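Local coordinates for protein pyridine nucleotide-disulphide oxidoreductase dimerisation region (Escherichia coli BL21, PDB 6KYY) that probably takes part in resistance to reactive chlorine stress, as an FAD-containing flavoprotein disulfide reductase that binds copper(II) ions, at residues 283-288 with 324-329; 358-363 with 388-393. One frame throughout, in Å; residues are numbered along the deposited sequence.

Interaction 1 (283-288 with 324-329); sequences VDKRLH and EGKRST
Arg286 lays CG and CD against the aliphatic run of Lys326, whose CD is 3.4 Å from Arg286 CG, and the two long chains cross obliquely. Each carries a polar head on a flexible greasy stem: the stems pack, and both residues are at least partly exposed, so their charges lie near solvent. A bend at chi3 (82°) places Lys326 CE 3.9 Å from Arg286 CG. Lys326 NZ lies over a face of the Arg286 guanidinium, 4.2 Å from NH1, and these like charges should repel. Lys285 crosses Lys326 at about a right angle, its CE also over a guanidinium face, toward the rim; the close modelled approach of the two lysine ammonium groups is doubtful. Asp284 OD2, 4.0 Å from Arg286 NE, gives a long salt bridge of charge alone, lying well out of the guanidinium plane. Neither segment is a regular strand. The loop 283-288 leads toward strand 294-296 of the FAD-domain sheet, while 324-329 follows helix 307-321 on the way to the dimerisation domain. One backbone bond ties them, Thr329 N to Lys285 O at 2.7 Å (163°). Thr329 OG1, between its backbone N and carbonyl carbon (chi1 69°), lies 3.4 Å from Lys285 CB. Lys285 CD packs 3.6 Å from Ser328 CB, and Ser328 OG accepts from Asp330 N. Leu287, buried against Asp313 of helix 307-321, brings CG to 4.4 Å from Thr329 CG2.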
loop_
_atom_site.group_PDB
_atom_site.type_symbol
_atom_site.label_atom_id
_atom_site.label_comp_id
_atom_site.label_asym_id
_atom_site.label_seq_id
_atom_site.Cartn_x
_atom_site.Cartn_y
_atom_site.Cartn_z
ATOM N N VAL B 283 -26.551 -22.369 4.211
ATOM C CA VAL B 283 -26.779 -21.657 2.959
ATOM C C VAL B 283 -26.225 -22.452 1.785
ATOM O O VAL B 283 -25.358 -23.316 1.934
ATOM C CB VAL B 283 -26.150 -20.246 2.975
ATOM C CG1 VAL B 283 -27.062 -19.264 3.685
ATOM C CG2 VAL B 283 -24.781 -20.284 3.636
ATOM N N ASP B 284 -26.739 -22.131 0.601
ATOM C CA ASP B 284 -26.261 -22.699 -0.652
ATOM C C ASP B 284 -24.897 -22.106 -0.994
ATOM O O ASP B 284 -24.295 -21.350 -0.226
ATOM C CB ASP B 284 -27.255 -22.417 -1.776
ATOM C CG ASP B 284 -28.413 -23.386 -1.799
ATOM O OD1 ASP B 284 -28.454 -24.295 -0.945
ATOM O OD2 ASP B 284 -29.285 -23.234 -2.680
ATOM N N LYS B 285 -24.394 -22.450 -2.182
ATOM C CA LYS B 285 -23.385 -21.618 -2.821
ATOM C C LYS B 285 -23.985 -20.329 -3.362
ATOM O O LYS B 285 -23.238 -19.429 -3.761
ATOM C CB LYS B 285 -22.690 -22.391 -3.946
ATOM C CG LYS B 285 -23.626 -23.201 -4.834
ATOM C CD LYS B 285 -23.279 -23.038 -6.307
ATOM C CE LYS B 285 -23.960 -24.094 -7.165
ATOM N NZ LYS B 285 -23.354 -24.204 -8.524
ATOM N N ARG B 286 -25.314 -20.229 -3.386
ATOM C CA ARG B 286 -26.026 -19.011 -3.740
ATOM C C ARG B 286 -26.610 -18.315 -2.518
ATOM O O ARG B 286 -27.503 -17.473 -2.661
ATOM C CB ARG B 286 -27.130 -19.327 -4.744
ATOM C CG ARG B 286 -26.631 -20.023 -5.983
ATOM C CD ARG B 286 -27.531 -21.185 -6.367
ATOM N NE ARG B 286 -27.030 -22.460 -5.867
ATOM C CZ ARG B 286 -27.284 -23.632 -6.436
ATOM N NH1 ARG B 286 -28.027 -23.689 -7.534
ATOM N NH2 ARG B 286 -26.788 -24.746 -5.916
ATOM N N LEU B 287 -26.133 -18.668 -1.321
ATOM C CA LEU B 287 -26.579 -18.055 -0.070
ATOM C C LEU B 287 -28.085 -18.221 0.122
ATOM O O LEU B 287 -28.784 -17.297 0.544
ATOM C CB LEU B 287 -26.171 -16.585 -0.007
ATOM C CG LEU B 287 -24.671 -16.391 -0.218
ATOM C CD1 LEU B 287 -24.398 -15.045 -0.847
ATOM C CD2 LEU B 287 -23.918 -16.544 1.094
ATOM N N HIS B 288 -28.585 -19.411 -0.196
ATOM C CA HIS B 288 -29.991 -19.751 -0.040
ATOM C C HIS B 288 -30.169 -20.540 1.251
ATOM O O HIS B 288 -29.576 -21.612 1.412
ATOM C CB HIS B 288 -30.492 -20.570 -1.230
ATOM C CG HIS B 288 -30.932 -19.742 -2.396
ATOM N ND1 HIS B 288 -32.060 -18.948 -2.363
ATOM C CD2 HIS B 288 -30.404 -19.592 -3.633
ATOM C CE1 HIS B 288 -32.203 -18.342 -3.528
ATOM N NE2 HIS B 288 -31.210 -18.715 -4.317
ATOM N N GLU B 324 -28.219 -11.968 -15.361
ATOM C CA GLU B 324 -26.967 -12.620 -15.766
ATOM C C GLU B 324 -26.783 -13.962 -15.059
ATOM O O GLU B 324 -25.674 -14.332 -14.672
ATOM C CB GLU B 324 -25.747 -11.718 -15.549
ATOM C CG GLU B 324 -24.604 -11.981 -16.526
ATOM C CD GLU B 324 -23.497 -12.827 -15.923
ATOM O OE1 GLU B 324 -22.827 -13.562 -16.680
ATOM O OE2 GLU B 324 -23.299 -12.761 -14.690
ATOM N N GLY B 325 -27.873 -14.701 -14.899
ATOM C CA GLY B 325 -27.780 -16.022 -14.316
ATOM C C GLY B 325 -27.320 -16.021 -12.875
ATOM O O GLY B 325 -28.074 -15.624 -11.981
ATOM N N LYS B 326 -26.081 -16.437 -12.627
ATOM C CA LYS B 326 -25.717 -16.812 -11.266
ATOM C C LYS B 326 -24.211 -16.783 -11.067
ATOM O O LYS B 326 -23.475 -17.478 -11.777
ATOM C CB LYS B 326 -26.263 -18.196 -10.966
ATOM C CG LYS B 326 -26.335 -18.548 -9.511
ATOM C CD LYS B 326 -26.292 -20.047 -9.374
ATOM C CE LYS B 326 -24.873 -20.557 -9.447
ATOM N NZ LYS B 326 -24.859 -22.017 -9.711
ATOM N N ARG B 327 -23.762 -15.983 -10.106
ATOM C CA ARG B 327 -22.475 -16.181 -9.465
ATOM C C ARG B 327 -22.664 -17.105 -8.263
ATOM O O ARG B 327 -23.787 -17.395 -7.846
ATOM C CB ARG B 327 -21.868 -14.844 -9.039
ATOM C CG ARG B 327 -21.021 -14.176 -10.112
ATOM C CD ARG B 327 -19.856 -13.412 -9.507
ATOM N NE ARG B 327 -19.119 -14.222 -8.542
ATOM C CZ ARG B 327 -18.820 -13.824 -7.311
ATOM N NH1 ARG B 327 -19.194 -12.625 -6.894
ATOM N NH2 ARG B 327 -18.149 -14.625 -6.496
ATOM N N SER B 328 -21.553 -17.572 -7.702
ATOM C CA SER B 328 -21.637 -18.554 -6.630
ATOM C C SER B 328 -20.475 -18.369 -5.667
ATOM O O SER B 328 -19.466 -17.740 -5.992
ATOM C CB SER B 328 -21.638 -19.982 -7.187
ATOM O OG SER B 328 -21.007 -20.871 -6.285
ATOM N N THR B 329 -20.634 -18.923 -4.461
ATOM C CA THR B 329 -19.504 -18.997 -3.543
ATOM C C THR B 329 -18.473 -20.015 -4.006
ATOM O O THR B 329 -17.325 -19.968 -3.552
ATOM C CB THR B 329 -19.966 -19.337 -2.122
ATOM O OG1 THR B 329 -20.436 -20.691 -2.075
ATOM C CG2 THR B 329 -21.070 -18.391 -1.670
#

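Interaction 2 (358-363 with 388-393); sequences SGADIQ and IVDNKT
Gln363 and Val389 face each other as an antiparallel hydrogen-bonded pair: Gln363 N donates to Val389 O at 2.7 Å, and Val389 N returns a bond to Gln363 O at 2.8 Å. The next pair, Ile362 with Asp390, is non-hydrogen-bonded, and Ile362 CA instead directs a CA-H...O contact at Val389 O. One more main-chain bond follows beyond this last bridge, where strand 384-390 gives way to a turn: Asn391 N donates to Asp361 O at 2.7 Å, with the donor nearly in line with the carbonyl (C=O...N 176°). Asn391 suits this end because its amide can both give and take: ND2 makes a weak bond to Asp361 OD1, and OD1 accepts a weak one from Gln363 NE2 at 3.3 Å. The extended Gln363 chain, CG anti to the backbone N (chi1 -170°), crosses Asn391 at about a right angle, while its OE1 accepts from the backbone N of Lys448, the C-terminal residue. On the face of Ile362, Ile388 lies alongside and points the same way, CG2 being 3.9 Å from Ile362 CB; branched apolar chains fit here against Ala355 of helix 352-358 and Leu397 of the neighbouring strand. Asp390 holds the turn, its OD1 accepting from Thr393 OG1 at 2.8 Å. Strand 362-368 is outermost, within the chain, in the dimerisation domain's antiparallel sheet; the join therefore rests mainly on three main-chain bonds, the weak amide contacts adding modestly.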
loop_
_atom_site.group_PDB
_atom_site.type_symbol
_atom_site.label_atom_id
_atom_site.label_comp_id
_atom_site.label_asym_id
_atom_site.label_seq_id
_atom_site.Cartn_x
_atom_site.Cartn_y
_atom_site.Cartn_z
ATOM N N SER B 358 1.784 -31.628 1.038
ATOM C CA SER B 358 1.109 -31.951 -0.215
ATOM C C SER B 358 1.882 -32.977 -1.035
ATOM O O SER B 358 1.277 -33.759 -1.777
ATOM C CB SER B 358 0.893 -30.680 -1.035
ATOM O OG SER B 358 1.997 -30.437 -1.890
ATOM N N GLY B 359 3.206 -33.000 -0.910
ATOM C CA GLY B 359 4.031 -33.863 -1.725
ATOM C C GLY B 359 4.449 -33.270 -3.052
ATOM O O GLY B 359 5.167 -33.935 -3.811
ATOM N N ALA B 360 4.027 -32.046 -3.357
ATOM C CA ALA B 360 4.419 -31.402 -4.596
ATOM C C ALA B 360 5.903 -31.039 -4.560
ATOM O O ALA B 360 6.552 -31.046 -3.510
ATOM C CB ALA B 360 3.572 -30.154 -4.843
ATOM N N ASP B 361 6.440 -30.723 -5.735
ATOM C CA ASP B 361 7.826 -30.277 -5.865
ATOM C C ASP B 361 7.838 -28.765 -5.682
ATOM O O ASP B 361 7.598 -28.010 -6.628
ATOM C CB ASP B 361 8.402 -30.690 -7.213
ATOM C CG ASP B 361 9.910 -30.558 -7.266
ATOM O OD1 ASP B 361 10.442 -30.239 -8.349
ATOM O OD2 ASP B 361 10.563 -30.774 -6.223
ATOM N N ILE B 362 8.114 -28.318 -4.461
ATOM C CA ILE B 362 7.978 -26.915 -4.105
ATOM C C ILE B 362 9.350 -26.304 -3.856
ATOM O O ILE B 362 10.341 -26.992 -3.589
ATOM C CB ILE B 362 7.068 -26.715 -2.876
ATOM C CG1 ILE B 362 7.669 -27.402 -1.648
ATOM C CG2 ILE B 362 5.670 -27.236 -3.159
ATOM C CD1 ILE B 362 6.953 -27.079 -0.360
ATOM N N GLN B 363 9.393 -24.977 -3.949
ATOM C CA GLN B 363 10.575 -24.183 -3.641
ATOM C C GLN B 363 10.124 -22.999 -2.801
ATOM O O GLN B 363 9.249 -22.237 -3.224
ATOM C CB GLN B 363 11.271 -23.711 -4.919
ATOM C CG GLN B 363 12.635 -23.084 -4.697
ATOM C CD GLN B 363 13.357 -22.803 -5.998
ATOM O OE1 GLN B 363 14.430 -22.200 -6.006
ATOM N NE2 GLN B 363 12.771 -23.239 -7.108
ATOM N N ILE B 388 5.811 -19.609 -1.803
ATOM C CA ILE B 388 6.025 -21.003 -2.171
ATOM C C ILE B 388 5.764 -21.146 -3.662
ATOM O O ILE B 388 4.678 -20.799 -4.144
ATOM C CB ILE B 388 5.127 -21.948 -1.358
ATOM C CG1 ILE B 388 5.310 -21.681 0.137
ATOM C CG2 ILE B 388 5.449 -23.399 -1.679
ATOM C CD1 ILE B 388 4.056 -21.872 0.943
ATOM N N VAL B 389 6.755 -21.656 -4.385
ATOM C CA VAL B 389 6.674 -21.862 -5.825
ATOM C C VAL B 389 6.558 -23.355 -6.087
ATOM O O VAL B 389 7.282 -24.155 -5.484
ATOM C CB VAL B 389 7.898 -21.271 -6.546
ATOM C CG1 VAL B 389 7.811 -21.529 -8.044
ATOM C CG2 VAL B 389 8.016 -19.783 -6.253
ATOM N N ASP B 390 5.638 -23.731 -6.972
ATOM C CA ASP B 390 5.500 -25.115 -7.411
ATOM C C ASP B 390 6.333 -25.305 -8.673
ATOM O O ASP B 390 6.139 -24.592 -9.664
ATOM C CB ASP B 390 4.031 -25.459 -7.660
ATOM C CG ASP B 390 3.846 -26.790 -8.365
ATOM O OD1 ASP B 390 2.831 -26.945 -9.075
ATOM O OD2 ASP B 390 4.704 -27.685 -8.206
ATOM N N ASN B 391 7.251 -26.274 -8.641
ATOM C CA ASN B 391 8.258 -26.390 -9.691
ATOM C C ASN B 391 7.709 -27.001 -10.975
ATOM O O ASN B 391 8.195 -26.673 -12.063
ATOM C CB ASN B 391 9.444 -27.213 -9.189
ATOM C CG ASN B 391 10.445 -26.378 -8.417
ATOM O OD1 ASN B 391 10.633 -25.194 -8.698
ATOM N ND2 ASN B 391 11.099 -26.994 -7.438
ATOM N N LYS B 392 6.716 -27.887 -10.879
ATOM C CA LYS B 392 6.184 -28.517 -12.083
ATOM C C LYS B 392 5.406 -27.527 -12.943
ATOM O O LYS B 392 5.446 -27.613 -14.176
ATOM C CB LYS B 392 5.301 -29.710 -11.708
ATOM C CG LYS B 392 4.372 -30.185 -12.817
ATOM C CD LYS B 392 3.846 -31.587 -12.548
ATOM C CE LYS B 392 4.821 -32.649 -13.029
ATOM N NZ LYS B 392 4.325 -34.025 -12.748
ATOM N N THR B 393 4.716 -26.570 -12.319
ATOM C CA THR B 393 3.849 -25.646 -13.037
ATOM C C THR B 393 4.354 -24.210 -13.059
ATOM O O THR B 393 3.789 -23.391 -13.793
ATOM C CB THR B 393 2.439 -25.661 -12.425
ATOM O OG1 THR B 393 2.476 -25.064 -11.123
ATOM C CG2 THR B 393 1.921 -27.085 -12.310
#

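How the interactions relate
Interaction 1 closes along the chain before interaction 2 opens, and the two do not touch: their centres are 33 Å apart and their nearest atoms about 21 Å. They belong to different parts of the subunit, 283-288 with 324-329 linking a loop of the FAD-binding part to the segment that leads out of it, 358-363 with 388-393 joining edge and inner strands of the dimerisation domain. The polypeptide leaving interaction 1 runs on into that second sheet through strand 337-339. Both lie away from the copper-binding Cys50 and Cys55. The Leu287 side chain of interaction 1 is about 10 Å from a bound FAD, and no residue of the partner subunit touches either contact.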